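Local coordinates for Serine/threonine-protein phosphatase 2A regulatory subunit B'' subunit alpha (Homo sapiens, PDB 4I5J), which serves as a calcium-binding B'' regulatory subunit of protein phosphatase 2A, and might modulate substrate selectivity, catalytic activity and localization of the enzyme, this chain being its EF-hand region, at residues I133-S146 and R170-E184. Residues are numbered along the deposited sequence; the frame is centred on the assembly and turned at random.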
loop_
_atom_site.group_PDB
_atom_site.type_symbol
_atom_site.label_atom_id
_atom_site.label_comp_id
_atom_site.label_asym_id
_atom_site.label_seq_id
_atom_site.Cartn_x
_atom_site.Cartn_y
_atom_site.Cartn_z
ATOM N N ILE A 133 2.554 -11.682 -10.252
ATOM C CA ILE A 133 1.869 -10.831 -11.203
ATOM C C ILE A 133 2.925 -10.156 -12.042
ATOM O O ILE A 133 3.891 -9.593 -11.510
ATOM C CB ILE A 133 0.979 -9.812 -10.486
ATOM C CG1 ILE A 133 -0.216 -10.540 -9.862
ATOM C CG2 ILE A 133 0.471 -8.779 -11.454
ATOM C CD1 ILE A 133 -1.088 -9.629 -9.076
ATOM N N SER A 134 2.778 -10.255 -13.358
ATOM C CA SER A 134 3.710 -9.587 -14.253
ATOM C C SER A 134 3.333 -8.115 -14.382
ATOM O O SER A 134 2.220 -7.698 -14.035
ATOM C CB SER A 134 3.696 -10.259 -15.628
ATOM O OG SER A 134 2.433 -10.059 -16.215
ATOM N N GLN A 135 4.277 -7.330 -14.867
ATOM C CA GLN A 135 4.059 -5.920 -15.137
ATOM C C GLN A 135 2.905 -5.716 -16.122
ATOM O O GLN A 135 2.050 -4.853 -15.920
ATOM C CB GLN A 135 5.360 -5.310 -15.659
ATOM C CG GLN A 135 5.319 -3.843 -15.798
ATOM C CD GLN A 135 6.666 -3.265 -16.177
ATOM O OE1 GLN A 135 7.715 -3.861 -15.890
ATOM N NE2 GLN A 135 6.645 -2.097 -16.821
ATOM N N ALA A 136 2.870 -6.537 -17.170
ATOM C CA ALA A 136 1.826 -6.481 -18.194
ATOM C C ALA A 136 0.449 -6.748 -17.614
ATOM O O ALA A 136 -0.502 -6.034 -17.898
ATOM C CB ALA A 136 2.112 -7.505 -19.312
ATOM N N ASP A 137 0.337 -7.804 -16.823
ATOM C CA ASP A 137 -0.930 -8.086 -16.174
ATOM C C ASP A 137 -1.382 -6.986 -15.219
ATOM O O ASP A 137 -2.550 -6.589 -15.246
ATOM C CB ASP A 137 -0.910 -9.457 -15.510
ATOM C CG ASP A 137 -0.824 -10.589 -16.538
ATOM O OD1 ASP A 137 -1.348 -10.414 -17.670
ATOM O OD2 ASP A 137 -0.207 -11.629 -16.234
ATOM N N LEU A 138 -0.463 -6.460 -14.409
ATOM C CA LEU A 138 -0.842 -5.397 -13.490
ATOM C C LEU A 138 -1.310 -4.160 -14.258
ATOM O O LEU A 138 -2.195 -3.445 -13.807
ATOM C CB LEU A 138 0.300 -5.041 -12.549
ATOM C CG LEU A 138 -0.127 -4.274 -11.298
ATOM C CD1 LEU A 138 -1.043 -5.144 -10.470
ATOM C CD2 LEU A 138 1.088 -3.772 -10.480
ATOM N N SER A 139 -0.733 -3.934 -15.436
ATOM C CA SER A 139 -1.125 -2.814 -16.289
ATOM C C SER A 139 -2.584 -2.877 -16.722
ATOM O O SER A 139 -3.157 -1.874 -17.128
ATOM C CB SER A 139 -0.220 -2.757 -17.514
ATOM O OG SER A 139 1.069 -2.295 -17.150
ATOM N N ARG A 140 -3.183 -4.056 -16.625
ATOM C CA ARG A 140 -4.579 -4.246 -16.999
ATOM C C ARG A 140 -5.533 -4.255 -15.810
ATOM O O ARG A 140 -6.739 -4.420 -15.981
ATOM C CB ARG A 140 -4.725 -5.543 -17.781
ATOM C CG ARG A 140 -4.029 -5.470 -19.101
ATOM C CD ARG A 140 -3.933 -6.808 -19.786
ATOM N NE ARG A 140 -3.073 -6.660 -20.951
ATOM C CZ ARG A 140 -1.843 -7.153 -21.055
ATOM N NH1 ARG A 140 -1.317 -7.882 -20.082
ATOM N NH2 ARG A 140 -1.145 -6.936 -22.156
ATOM N N TYR A 141 -4.991 -4.091 -14.608
ATOM C CA TYR A 141 -5.807 -4.034 -13.401
ATOM C C TYR A 141 -6.756 -2.862 -13.519
ATOM O O TYR A 141 -6.343 -1.789 -13.957
ATOM C CB TYR A 141 -4.910 -3.823 -12.184
ATOM C CG TYR A 141 -5.625 -3.678 -10.855
ATOM C CD1 TYR A 141 -6.114 -4.789 -10.185
ATOM C CD2 TYR A 141 -5.778 -2.435 -10.256
ATOM C CE1 TYR A 141 -6.749 -4.669 -8.966
ATOM C CE2 TYR A 141 -6.417 -2.303 -9.039
ATOM C CZ TYR A 141 -6.898 -3.427 -8.396
ATOM O OH TYR A 141 -7.532 -3.327 -7.180
ATOM N N ASN A 142 -8.015 -3.067 -13.140
ATOM C CA ASN A 142 -8.983 -1.972 -13.123
ATOM C C ASN A 142 -9.032 -1.250 -14.468
ATOM O O ASN A 142 -8.986 -0.015 -14.524
ATOM C CB ASN A 142 -8.637 -0.970 -12.012
ATOM C CG ASN A 142 -9.658 -0.961 -10.891
ATOM O OD1 ASN A 142 -9.641 -1.822 -10.007
ATOM N ND2 ASN A 142 -10.548 0.027 -10.915
ATOM N N ASP A 143 -9.081 -2.037 -15.541
ATOM C CA ASP A 143 -9.149 -1.521 -16.906
ATOM C C ASP A 143 -8.089 -0.467 -17.216
ATOM O O ASP A 143 -8.420 0.651 -17.624
ATOM C CB ASP A 143 -10.550 -0.977 -17.189
ATOM C CG ASP A 143 -11.618 -2.052 -17.083
ATOM O OD1 ASP A 143 -11.401 -3.163 -17.615
ATOM O OD2 ASP A 143 -12.666 -1.794 -16.455
ATOM N N GLN A 144 -6.825 -0.838 -17.010
ATOM C CA GLN A 144 -5.680 0.044 -17.264
ATOM C C GLN A 144 -5.739 1.373 -16.522
ATOM O O GLN A 144 -5.251 2.388 -17.028
ATOM C CB GLN A 144 -5.511 0.307 -18.760
ATOM C CG GLN A 144 -4.957 -0.860 -19.526
ATOM C CD GLN A 144 -5.278 -0.766 -20.990
ATOM O OE1 GLN A 144 -6.440 -0.848 -21.384
ATOM N NE2 GLN A 144 -4.255 -0.580 -21.813
ATOM N N ALA A 145 -6.320 1.356 -15.324
ATOM C CA ALA A 145 -6.501 2.572 -14.540
ATOM C C ALA A 145 -5.171 3.277 -14.278
ATOM O O ALA A 145 -5.132 4.503 -14.156
ATOM C CB ALA A 145 -7.205 2.265 -13.229
ATOM N N SER A 146 -4.090 2.497 -14.203
ATOM C CA SER A 146 -2.749 3.022 -13.938
ATOM C C SER A 146 -1.883 3.076 -15.199
ATOM O O SER A 146 -2.003 2.221 -16.086
ATOM C CB SER A 146 -2.062 2.197 -12.849
ATOM O OG SER A 146 -2.760 2.303 -11.620
ATOM N N ARG A 170 8.563 -9.603 -11.325
ATOM C CA ARG A 170 7.436 -10.338 -10.778
ATOM C C ARG A 170 7.006 -9.813 -9.419
ATOM O O ARG A 170 7.804 -9.733 -8.488
ATOM C CB ARG A 170 7.775 -11.824 -10.688
ATOM C CG ARG A 170 7.695 -12.527 -12.026
ATOM C CD ARG A 170 7.760 -14.029 -11.859
ATOM N NE ARG A 170 7.330 -14.722 -13.069
ATOM C CZ ARG A 170 7.484 -16.026 -13.270
ATOM N NH1 ARG A 170 8.061 -16.774 -12.335
ATOM N NH2 ARG A 170 7.070 -16.579 -14.404
ATOM N N MET A 171 5.733 -9.457 -9.314
ATOM C CA MET A 171 5.159 -9.000 -8.057
ATOM C C MET A 171 4.584 -10.204 -7.286
ATOM O O MET A 171 3.735 -10.953 -7.801
ATOM C CB MET A 171 4.045 -7.974 -8.329
ATOM C CG MET A 171 3.269 -7.560 -7.075
ATOM S SD MET A 171 1.943 -6.387 -7.422
ATOM C CE MET A 171 2.878 -4.866 -7.499
ATOM N N SER A 172 5.024 -10.372 -6.042
ATOM C CA SER A 172 4.563 -11.484 -5.218
ATOM C C SER A 172 3.180 -11.183 -4.683
ATOM O O SER A 172 2.685 -10.051 -4.801
ATOM C CB SER A 172 5.512 -11.711 -4.041
ATOM O OG SER A 172 5.484 -10.583 -3.171
ATOM N N TYR A 173 2.564 -12.189 -4.068
ATOM C CA TYR A 173 1.280 -11.997 -3.407
ATOM C C TYR A 173 1.347 -10.892 -2.333
ATOM O O TYR A 173 0.462 -10.022 -2.244
ATOM C CB TYR A 173 0.768 -13.322 -2.774
ATOM C CG TYR A 173 -0.552 -13.084 -2.086
ATOM C CD1 TYR A 173 -1.729 -12.977 -2.819
ATOM C CD2 TYR A 173 -0.616 -12.887 -0.715
ATOM C CE1 TYR A 173 -2.950 -12.732 -2.188
ATOM C CE2 TYR A 173 -1.826 -12.636 -0.081
ATOM C CZ TYR A 173 -2.979 -12.556 -0.818
ATOM O OH TYR A 173 -4.156 -12.264 -0.171
ATOM N N ALA A 174 2.397 -10.932 -1.514
ATOM C CA ALA A 174 2.520 -10.000 -0.396
ATOM C C ALA A 174 2.607 -8.586 -0.922
ATOM O O ALA A 174 1.909 -7.680 -0.452
ATOM C CB ALA A 174 3.753 -10.341 0.450
ATOM N N ASP A 175 3.459 -8.387 -1.919
ATOM C CA ASP A 175 3.584 -7.071 -2.518
ATOM C C ASP A 175 2.324 -6.600 -3.238
ATOM O O ASP A 175 2.074 -5.399 -3.352
ATOM C CB ASP A 175 4.792 -7.034 -3.434
ATOM C CG ASP A 175 6.074 -6.850 -2.653
ATOM O OD1 ASP A 175 6.077 -6.056 -1.666
ATOM O OD2 ASP A 175 7.063 -7.495 -3.016
ATOM N N PHE A 176 1.535 -7.544 -3.735
ATOM C CA PHE A 176 0.277 -7.188 -4.362
ATOM C C PHE A 176 -0.666 -6.580 -3.324
ATOM O O PHE A 176 -1.391 -5.629 -3.623
ATOM C CB PHE A 176 -0.382 -8.400 -5.023
ATOM C CG PHE A 176 -1.727 -8.089 -5.585
ATOM C CD1 PHE A 176 -1.846 -7.261 -6.689
ATOM C CD2 PHE A 176 -2.863 -8.562 -4.980
ATOM C CE1 PHE A 176 -3.084 -6.946 -7.207
ATOM C CE2 PHE A 176 -4.118 -8.268 -5.497
ATOM C CZ PHE A 176 -4.226 -7.444 -6.607
ATOM N N VAL A 177 -0.654 -7.133 -2.110
ATOM C CA VAL A 177 -1.436 -6.565 -1.007
ATOM C C VAL A 177 -1.173 -5.069 -0.824
ATOM O O VAL A 177 -2.116 -4.278 -0.716
ATOM C CB VAL A 177 -1.223 -7.334 0.322
ATOM C CG1 VAL A 177 -2.104 -6.742 1.415
ATOM C CG2 VAL A 177 -1.598 -8.831 0.139
ATOM N N TRP A 178 0.101 -4.674 -0.822
ATOM C CA TRP A 178 0.482 -3.265 -0.655
ATOM C C TRP A 178 0.031 -2.440 -1.828
ATOM O O TRP A 178 -0.494 -1.339 -1.655
ATOM C CB TRP A 178 2.005 -3.145 -0.543
ATOM C CG TRP A 178 2.531 -3.614 0.774
ATOM C CD1 TRP A 178 2.541 -4.900 1.237
ATOM C CD2 TRP A 178 3.128 -2.816 1.801
ATOM N NE1 TRP A 178 3.099 -4.951 2.485
ATOM C CE2 TRP A 178 3.465 -3.686 2.863
ATOM C CE3 TRP A 178 3.400 -1.453 1.939
ATOM C CZ2 TRP A 178 4.080 -3.249 4.027
ATOM C CZ3 TRP A 178 4.004 -1.010 3.121
ATOM C CH2 TRP A 178 4.338 -1.912 4.144
ATOM N N PHE A 179 0.263 -2.954 -3.035
ATOM C CA PHE A 179 -0.257 -2.306 -4.224
ATOM C C PHE A 179 -1.769 -2.122 -4.137
ATOM O O PHE A 179 -2.266 -1.002 -4.260
ATOM C CB PHE A 179 0.064 -3.099 -5.499
ATOM C CG PHE A 179 -0.706 -2.616 -6.689
ATOM C CD1 PHE A 179 -0.300 -1.476 -7.370
ATOM C CD2 PHE A 179 -1.866 -3.268 -7.103
ATOM C CE1 PHE A 179 -1.023 -0.999 -8.452
ATOM C CE2 PHE A 179 -2.599 -2.802 -8.192
ATOM C CZ PHE A 179 -2.181 -1.668 -8.867
ATOM N N LEU A 180 -2.508 -3.215 -3.938
ATOM C CA LEU A 180 -3.970 -3.128 -3.957
ATOM C C LEU A 180 -4.497 -2.095 -2.955
ATOM O O LEU A 180 -5.319 -1.249 -3.323
ATOM C CB LEU A 180 -4.618 -4.497 -3.714
ATOM C CG LEU A 180 -6.142 -4.598 -3.860
ATOM C CD1 LEU A 180 -6.589 -6.057 -3.970
ATOM C CD2 LEU A 180 -6.867 -4.017 -2.673
ATOM N N ILE A 181 -4.042 -2.176 -1.701
ATOM C CA ILE A 181 -4.508 -1.252 -0.667
ATOM C C ILE A 181 -4.202 0.197 -1.046
ATOM O O ILE A 181 -5.020 1.103 -0.840
ATOM C CB ILE A 181 -3.909 -1.602 0.707
ATOM C CG1 ILE A 181 -4.374 -3.002 1.124
ATOM C CG2 ILE A 181 -4.327 -0.568 1.758
ATOM C CD1 ILE A 181 -3.741 -3.507 2.407
ATOM N N SER A 182 -3.032 0.408 -1.646
ATOM C CA SER A 182 -2.585 1.754 -1.973
ATOM C C SER A 182 -3.313 2.304 -3.185
ATOM O O SER A 182 -3.517 3.515 -3.303
ATOM C CB SER A 182 -1.075 1.746 -2.209
ATOM O OG SER A 182 -0.421 1.387 -0.997
ATOM N N GLU A 183 -3.695 1.412 -4.099
ATOM C CA GLU A 183 -4.370 1.843 -5.312
ATOM C C GLU A 183 -5.813 2.243 -4.992
ATOM O O GLU A 183 -6.343 3.219 -5.529
ATOM C CB GLU A 183 -4.302 0.748 -6.377
ATOM C CG GLU A 183 -4.591 1.230 -7.795
ATOM C CD GLU A 183 -6.046 1.070 -8.157
ATOM O OE1 GLU A 183 -6.430 1.481 -9.274
ATOM O OE2 GLU A 183 -6.806 0.523 -7.325
ATOM N N GLU A 184 -6.425 1.521 -4.067
ATOM C CA GLU A 184 -7.811 1.784 -3.706
ATOM C C GLU A 184 -7.983 2.921 -2.711
ATOM O O GLU A 184 -9.005 3.601 -2.725
ATOM C CB GLU A 184 -8.456 0.507 -3.172
ATOM C CG GLU A 184 -8.345 -0.636 -4.170
ATOM C CD GLU A 184 -9.273 -1.799 -3.863
ATOM O OE1 GLU A 184 -9.571 -2.034 -2.665
ATOM O OE2 GLU A 184 -9.704 -2.476 -4.828
#
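Ile133 and Met171 form an antiparallel hydrogen-bonded pair. Ile133 N donates to Met171 O at 2.8 Å, and Met171 N donates back to Ile133 O at 2.9 Å. Each short strand then runs into a helix with a serine at its N-cap. Ser134 OG accepts from Asp137 N, and Ser172 OG from Asp175 N. A short antiparallel bridge between two loops, each leading into a helix, is characteristic of paired EF-hands, consistent with the family assignment of this region. The side chains of Ile133 and Met171 leave the same face of the sheet and enter the core. Ile133 CD1 reaches Phe176 CD1 at 3.4 Å. Leu138 comes against Phe179 with both methyls. Leu138 CD2 sits over the centre of the Phe179 ring, 4.0 Å from its centroid, a CH-pi contact, and also touches Met171 CE. Phe179 presents its edge to one face of Tyr141, a T-shaped pair with planes at 75°. Tyr141 CG lies anti to the backbone N (chi1 177°), which sends the ring across to helix 173-184. At the edge of that ring, Tyr141 CE2 lies 3.3 Å from Glu183 OE2, with the carboxylate turned almost perpendicular to the ring. Tyr141 OH ends 3.3 Å from Glu184 OE2, an oxygen that is salt-bridged to Lys121. Replacing Tyr141 by an alanine would probably open a gap beside Phe179 and leave its edge without an aromatic face to meet. Leu125 of helix 112-125 touches Ile133, Tyr141 and Phe176, so the same core joins a third element. The contact is apolar at its centre and lies away from the calcium site. Glu183 OE1 is buried here without a polar partner in the model, which may raise the pKa of this carboxylate.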